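Local coordinates for protein spore cortex-lytic enzyme (Bacillus cereus ATCC 14579, PDB 6TCI) that probably acts as an N-acetylmuramyl-L-alanine amidase needed for spore cortex hydrolysis during germination, here represented by its N-terminal putative peptidoglycan-binding domain, at residues E18-N26 and K65-K73. Numbering follows the deposited sequence.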
ATOM      1  N   GLU A  18      -4.992   2.443  -6.000  1.00 13.83           N
ATOM      2  CA  GLU A  18      -4.375   1.173  -6.379  1.00 13.91           C
ATOM      3  C   GLU A  18      -3.705   0.501  -5.187  1.00 13.74           C
ATOM      4  O   GLU A  18      -3.795  -0.725  -5.032  1.00 13.14           O
ATOM      5  CB  GLU A  18      -3.381   1.359  -7.523  1.00 16.06           C
ATOM      6  CG  GLU A  18      -2.663   0.071  -7.882  1.00 19.02           C
ATOM      7  CD  GLU A  18      -1.879   0.155  -9.170  1.00 22.45           C
ATOM      8  OE1 GLU A  18      -2.089   1.117  -9.941  1.00 25.26           O
ATOM      9  OE2 GLU A  18      -1.039  -0.745  -9.399  1.00 22.54           O
ATOM     10  N   LEU A  19      -3.039   1.284  -4.332  1.00 13.27           N
ATOM     11  CA  LEU A  19      -2.397   0.722  -3.147  1.00 11.93           C
ATOM     12  C   LEU A  19      -3.421   0.051  -2.235  1.00 12.95           C
ATOM     13  O   LEU A  19      -3.232  -1.094  -1.800  1.00 13.05           O
ATOM     14  CB  LEU A  19      -1.653   1.823  -2.390  1.00 11.63           C
ATOM     15  CG  LEU A  19      -1.030   1.388  -1.056  1.00 13.06           C
ATOM     16  CD1 LEU A  19       0.157   0.507  -1.316  1.00 14.88           C
ATOM     17  CD2 LEU A  19      -0.606   2.602  -0.241  1.00 14.75           C
ATOM     18  N   GLN A  20      -4.510   0.761  -1.927  1.00 13.05           N
ATOM     19  CA  GLN A  20      -5.543   0.193  -1.068  1.00 12.85           C
ATOM     20  C   GLN A  20      -6.167  -1.039  -1.702  1.00 14.09           C
ATOM     21  O   GLN A  20      -6.444  -2.023  -1.012  1.00 15.03           O
ATOM     22  CB  GLN A  20      -6.625   1.234  -0.776  1.00 13.47           C
ATOM     23  CG  GLN A  20      -6.159   2.358   0.135  1.00 13.98           C
ATOM     24  CD  GLN A  20      -7.193   3.457   0.254  1.00 15.90           C
ATOM     25  OE1 GLN A  20      -8.045   3.619  -0.627  1.00 16.82           O
ATOM     26  NE2 GLN A  20      -7.122   4.231   1.337  1.00 16.06           N
ATOM     27  N   SER A  21      -6.386  -1.004  -3.018  1.00 13.74           N
ATOM     28  CA  SER A  21      -7.014  -2.134  -3.697  1.00 14.42           C
ATOM     29  C   SER A  21      -6.109  -3.361  -3.698  1.00 14.07           C
ATOM     30  O   SER A  21      -6.580  -4.491  -3.482  1.00 15.01           O
ATOM     31  CB  SER A  21      -7.373  -1.743  -5.132  1.00 14.60           C
ATOM     32  OG  SER A  21      -8.305  -0.664  -5.151  1.00 17.78           O
ATOM     33  N   ARG A  22      -4.815  -3.172  -3.977  1.00 13.46           N
ATOM     34  CA  ARG A  22      -3.903  -4.314  -3.936  1.00 13.48           C
ATOM     35  C   ARG A  22      -3.786  -4.870  -2.522  1.00 14.04           C
ATOM     36  O   ARG A  22      -3.781  -6.092  -2.327  1.00 15.05           O
ATOM     37  CB  ARG A  22      -2.531  -3.925  -4.481  1.00 13.70           C
ATOM     38  CG  ARG A  22      -2.510  -3.752  -5.992  1.00 13.41           C
ATOM     39  CD  ARG A  22      -1.101  -3.492  -6.507  1.00 13.86           C
ATOM     40  NE  ARG A  22      -1.054  -3.184  -7.937  1.00 14.16           N
ATOM     41  CZ  ARG A  22      -0.960  -4.093  -8.904  1.00 14.01           C
ATOM     42  NH1 ARG A  22      -0.913  -5.394  -8.615  1.00 15.04           N
ATOM     43  NH2 ARG A  22      -0.903  -3.700 -10.170  1.00 16.89           N
ATOM     44  N   LEU A  23      -3.704  -3.989  -1.519  1.00 13.68           N
ATOM     45  CA  LEU A  23      -3.641  -4.461  -0.139  1.00 13.73           C
ATOM     46  C   LEU A  23      -4.922  -5.188   0.250  1.00 15.29           C
ATOM     47  O   LEU A  23      -4.884  -6.139   1.033  1.00 17.79           O
ATOM     48  CB  LEU A  23      -3.369  -3.298   0.816  1.00 12.85           C
ATOM     49  CG  LEU A  23      -1.971  -2.679   0.778  1.00 11.75           C
ATOM     50  CD1 LEU A  23      -1.935  -1.402   1.594  1.00 12.42           C
ATOM     51  CD2 LEU A  23      -0.942  -3.654   1.309  1.00 13.15           C
ATOM     52  N   LYS A  24      -6.069  -4.743  -0.269  1.00 15.71           N
ATOM     53  CA  LYS A  24      -7.318  -5.440   0.016  1.00 18.18           C
ATOM     54  C   LYS A  24      -7.325  -6.823  -0.619  1.00 19.17           C
ATOM     55  O   LYS A  24      -7.703  -7.810   0.025  1.00 22.22           O
ATOM     56  CB  LYS A  24      -8.506  -4.612  -0.471  1.00 19.53           C
ATOM     57  CG  LYS A  24      -9.844  -5.323  -0.324  1.00 20.23           C
ATOM     58  CD  LYS A  24     -10.994  -4.398  -0.677  1.00 22.69           C
ATOM     59  CE  LYS A  24     -11.163  -3.310   0.362  1.00 26.09           C
ATOM     60  NZ  LYS A  24     -11.520  -3.882   1.692  1.00 29.32           N
ATOM     61  N   TYR A  25      -6.890  -6.913  -1.880  1.00 18.38           N
ATOM     62  CA  TYR A  25      -6.842  -8.197  -2.573  1.00 18.70           C
ATOM     63  C   TYR A  25      -5.961  -9.192  -1.833  1.00 22.24           C
ATOM     64  O   TYR A  25      -6.248 -10.397  -1.824  1.00 23.92           O
ATOM     65  CB  TYR A  25      -6.322  -7.973  -3.995  1.00 17.61           C
ATOM     66  CG  TYR A  25      -6.515  -9.146  -4.930  1.00 16.92           C
ATOM     67  CD1 TYR A  25      -7.754  -9.413  -5.494  1.00 17.73           C
ATOM     68  CD2 TYR A  25      -5.451  -9.979  -5.260  1.00 17.76           C
ATOM     69  CE1 TYR A  25      -7.930 -10.468  -6.354  1.00 17.07           C
ATOM     70  CE2 TYR A  25      -5.623 -11.049  -6.118  1.00 17.46           C
ATOM     71  CZ  TYR A  25      -6.867 -11.285  -6.665  1.00 17.69           C
ATOM     72  OH  TYR A  25      -7.061 -12.345  -7.523  1.00 19.12           O
ATOM     73  N   ASN A  26      -4.894  -8.706  -1.207  1.00 23.47           N
ATOM     74  CA  ASN A  26      -3.977  -9.533  -0.440  1.00 27.70           C
ATOM     75  C   ASN A  26      -4.448  -9.792   0.988  1.00 28.33           C
ATOM     76  O   ASN A  26      -3.798 -10.557   1.706  1.00 32.90           O
ATOM     77  CB  ASN A  26      -2.571  -8.911  -0.434  1.00 31.92           C
ATOM     78  CG  ASN A  26      -1.731  -9.361  -1.615  1.00 36.44           C
ATOM     79  OD1 ASN A  26      -1.377 -10.528  -1.720  1.00 39.15           O
ATOM     80  ND2 ASN A  26      -1.377  -8.427  -2.489  1.00 38.42           N
ATOM     81  N   LYS A  65       6.382  -1.091  -3.595  1.00 14.61           N
ATOM     82  CA  LYS A  65       5.462  -1.186  -4.727  1.00 15.22           C
ATOM     83  C   LYS A  65       5.749  -2.420  -5.568  1.00 14.72           C
ATOM     84  O   LYS A  65       4.823  -3.128  -5.983  1.00 15.98           O
ATOM     85  CB  LYS A  65       5.575   0.050  -5.613  1.00 14.55           C
ATOM     86  CG  LYS A  65       5.048   1.321  -4.997  1.00 15.98           C
ATOM     87  CD  LYS A  65       5.527   2.488  -5.825  1.00 21.45           C
ATOM     88  CE  LYS A  65       5.148   3.816  -5.231  1.00 26.46           C
ATOM     89  NZ  LYS A  65       5.712   4.915  -6.065  1.00 27.62           N
ATOM     90  N   GLN A  66       7.029  -2.680  -5.850  1.00 14.35           N
ATOM     91  CA  GLN A  66       7.373  -3.836  -6.669  1.00 16.43           C
ATOM     92  C   GLN A  66       6.944  -5.130  -5.997  1.00 16.06           C
ATOM     93  O   GLN A  66       6.437  -6.046  -6.660  1.00 16.95           O
ATOM     94  CB  GLN A  66       8.873  -3.843  -6.959  1.00 21.62           C
ATOM     95  CG  GLN A  66       9.288  -2.795  -7.981  1.00 28.43           C
ATOM     96  CD  GLN A  66      10.759  -2.444  -7.902  1.00 35.03           C
ATOM     97  OE1 GLN A  66      11.550  -3.165  -7.288  1.00 38.39           O
ATOM     98  NE2 GLN A  66      11.134  -1.325  -8.517  1.00 36.03           N
ATOM     99  N   MET A  67       7.120  -5.215  -4.675  1.00 16.39           N
ATOM    100  CA  MET A  67       6.688  -6.402  -3.948  1.00 16.97           C
ATOM    101  C   MET A  67       5.170  -6.546  -3.975  1.00 16.37           C
ATOM    102  O   MET A  67       4.651  -7.658  -4.106  1.00 17.65           O
ATOM    103  CB  MET A  67       7.198  -6.337  -2.510  1.00 18.06           C
ATOM    104  CG  MET A  67       6.885  -7.570  -1.684  1.00 19.68           C
ATOM    105  SD  MET A  67       7.941  -8.973  -2.093  1.00 23.57           S
ATOM    106  CE  MET A  67       9.515  -8.400  -1.466  1.00 25.69           C
ATOM    107  N   LEU A  68       4.448  -5.433  -3.852  1.00 14.97           N
ATOM    108  CA  LEU A  68       2.992  -5.493  -3.848  1.00 15.59           C
ATOM    109  C   LEU A  68       2.456  -5.939  -5.205  1.00 15.82           C
ATOM    110  O   LEU A  68       1.502  -6.726  -5.276  1.00 17.62           O
ATOM    111  CB  LEU A  68       2.426  -4.138  -3.422  1.00 16.79           C
ATOM    112  CG  LEU A  68       0.917  -4.095  -3.202  1.00 17.47           C
ATOM    113  CD1 LEU A  68       0.475  -5.176  -2.212  1.00 17.94           C
ATOM    114  CD2 LEU A  68       0.494  -2.705  -2.738  1.00 18.17           C
ATOM    115  N   VAL A  69       3.076  -5.470  -6.293  1.00 14.92           N
ATOM    116  CA  VAL A  69       2.703  -5.926  -7.627  1.00 15.35           C
ATOM    117  C   VAL A  69       3.005  -7.413  -7.795  1.00 17.65           C
ATOM    118  O   VAL A  69       2.183  -8.171  -8.326  1.00 20.26           O
ATOM    119  CB  VAL A  69       3.401  -5.056  -8.690  1.00 15.98           C
ATOM    120  CG1 VAL A  69       3.205  -5.637 -10.058  1.00 17.49           C
ATOM    121  CG2 VAL A  69       2.874  -3.619  -8.627  1.00 15.22           C
ATOM    122  N   LYS A  70       4.179  -7.856  -7.346  1.00 18.83           N
ATOM    123  CA  LYS A  70       4.523  -9.273  -7.440  1.00 22.00           C
ATOM    124  C   LYS A  70       3.566 -10.132  -6.621  1.00 23.88           C
ATOM    125  O   LYS A  70       3.149 -11.210  -7.062  1.00 26.40           O
ATOM    126  CB  LYS A  70       5.970  -9.477  -6.986  1.00 24.82           C
ATOM    127  CG  LYS A  70       6.478 -10.913  -7.090  1.00 27.23           C
ATOM    128  CD  LYS A  70       7.925 -11.016  -6.613  1.00 30.68           C
ATOM    129  CE  LYS A  70       8.444 -12.441  -6.692  1.00 32.17           C
ATOM    130  N   ALA A  71       3.177  -9.655  -5.436  1.00 24.22           N
ATOM    131  CA  ALA A  71       2.303 -10.416  -4.552  1.00 25.30           C
ATOM    132  C   ALA A  71       0.863 -10.494  -5.050  1.00 28.19           C
ATOM    133  O   ALA A  71       0.122 -11.376  -4.604  1.00 33.50           O
ATOM    134  CB  ALA A  71       2.309  -9.794  -3.156  1.00 25.82           C
ATOM    135  N   THR A  72       0.443  -9.588  -5.936  1.00 27.35           N
ATOM    136  CA  THR A  72      -0.905  -9.583  -6.502  1.00 31.19           C
ATOM    137  C   THR A  72      -0.959 -10.200  -7.892  1.00 34.35           C
ATOM    138  O   THR A  72      -1.802  -9.812  -8.706  1.00 36.22           O
ATOM    139  CB  THR A  72      -1.488  -8.168  -6.554  1.00 34.52           C
ATOM    140  OG1 THR A  72      -0.459  -7.228  -6.857  1.00 34.59           O
ATOM    141  CG2 THR A  72      -2.157  -7.779  -5.257  1.00 35.61           C
ATOM    142  N   LYS A  73      -0.075 -11.141  -8.189  1.00 36.62           N
ATOM    143  CA  LYS A  73      -0.072 -11.767  -9.512  1.00 40.56           C
ATOM    144  C   LYS A  73      -0.800 -13.116  -9.496  1.00 42.26           C
ATOM    145  O   LYS A  73      -1.781 -13.292  -8.765  1.00 42.95           O
ATOM    146  CB  LYS A  73       1.356 -11.936 -10.037  1.00 42.10           C
TER
HETATM  147  O   HOH W   1      -0.058  -7.724 -10.141  1.00 30.76           O
HETATM  148  O   HOH W   2      -4.519 -13.420  -8.443  1.00 36.55           O
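R22 lays its aliphatic stem over L68 and its guanidinium over V69. CB of R22 lies 3.7 Å from CG of L68, and the V69 methyl CG2 sits 3.9 Å above the centre of the guanidinium plane. The extended chain from CG to NE carries NH1 to T72 OG1 (2.6 Å), which lies near the guanidinium plane; the N-H...O angle of 132° makes this bond short but bent. T72 OG1 in turn donates to L68 O (2.6 Å), its chi1 of 36° turning the hydroxyl back over the last helical turn. At the other edge, NE and NH2 of R22 share E18 OE2, NE being the nearer at 2.8 Å. Water 1 accepts from NH1 and donates to V69 O. Deeper in, L68 CD2 meets L19 CD1 at 3.5 Å, while L68 and L23 both touch F48 of helix 39-51. Segments 18-25 and 65-71 have axes 10.0 Å apart at closest approach, inclined at 47°, joining the first and last helices of this three-helix peptidoglycan-binding domain. In-plane partners at both edges fix the guanidinium's rotation, and E18 OE2 probably offsets its charge, so a polar, partly exposed rim borders the buried packing of L19, L23 and L68.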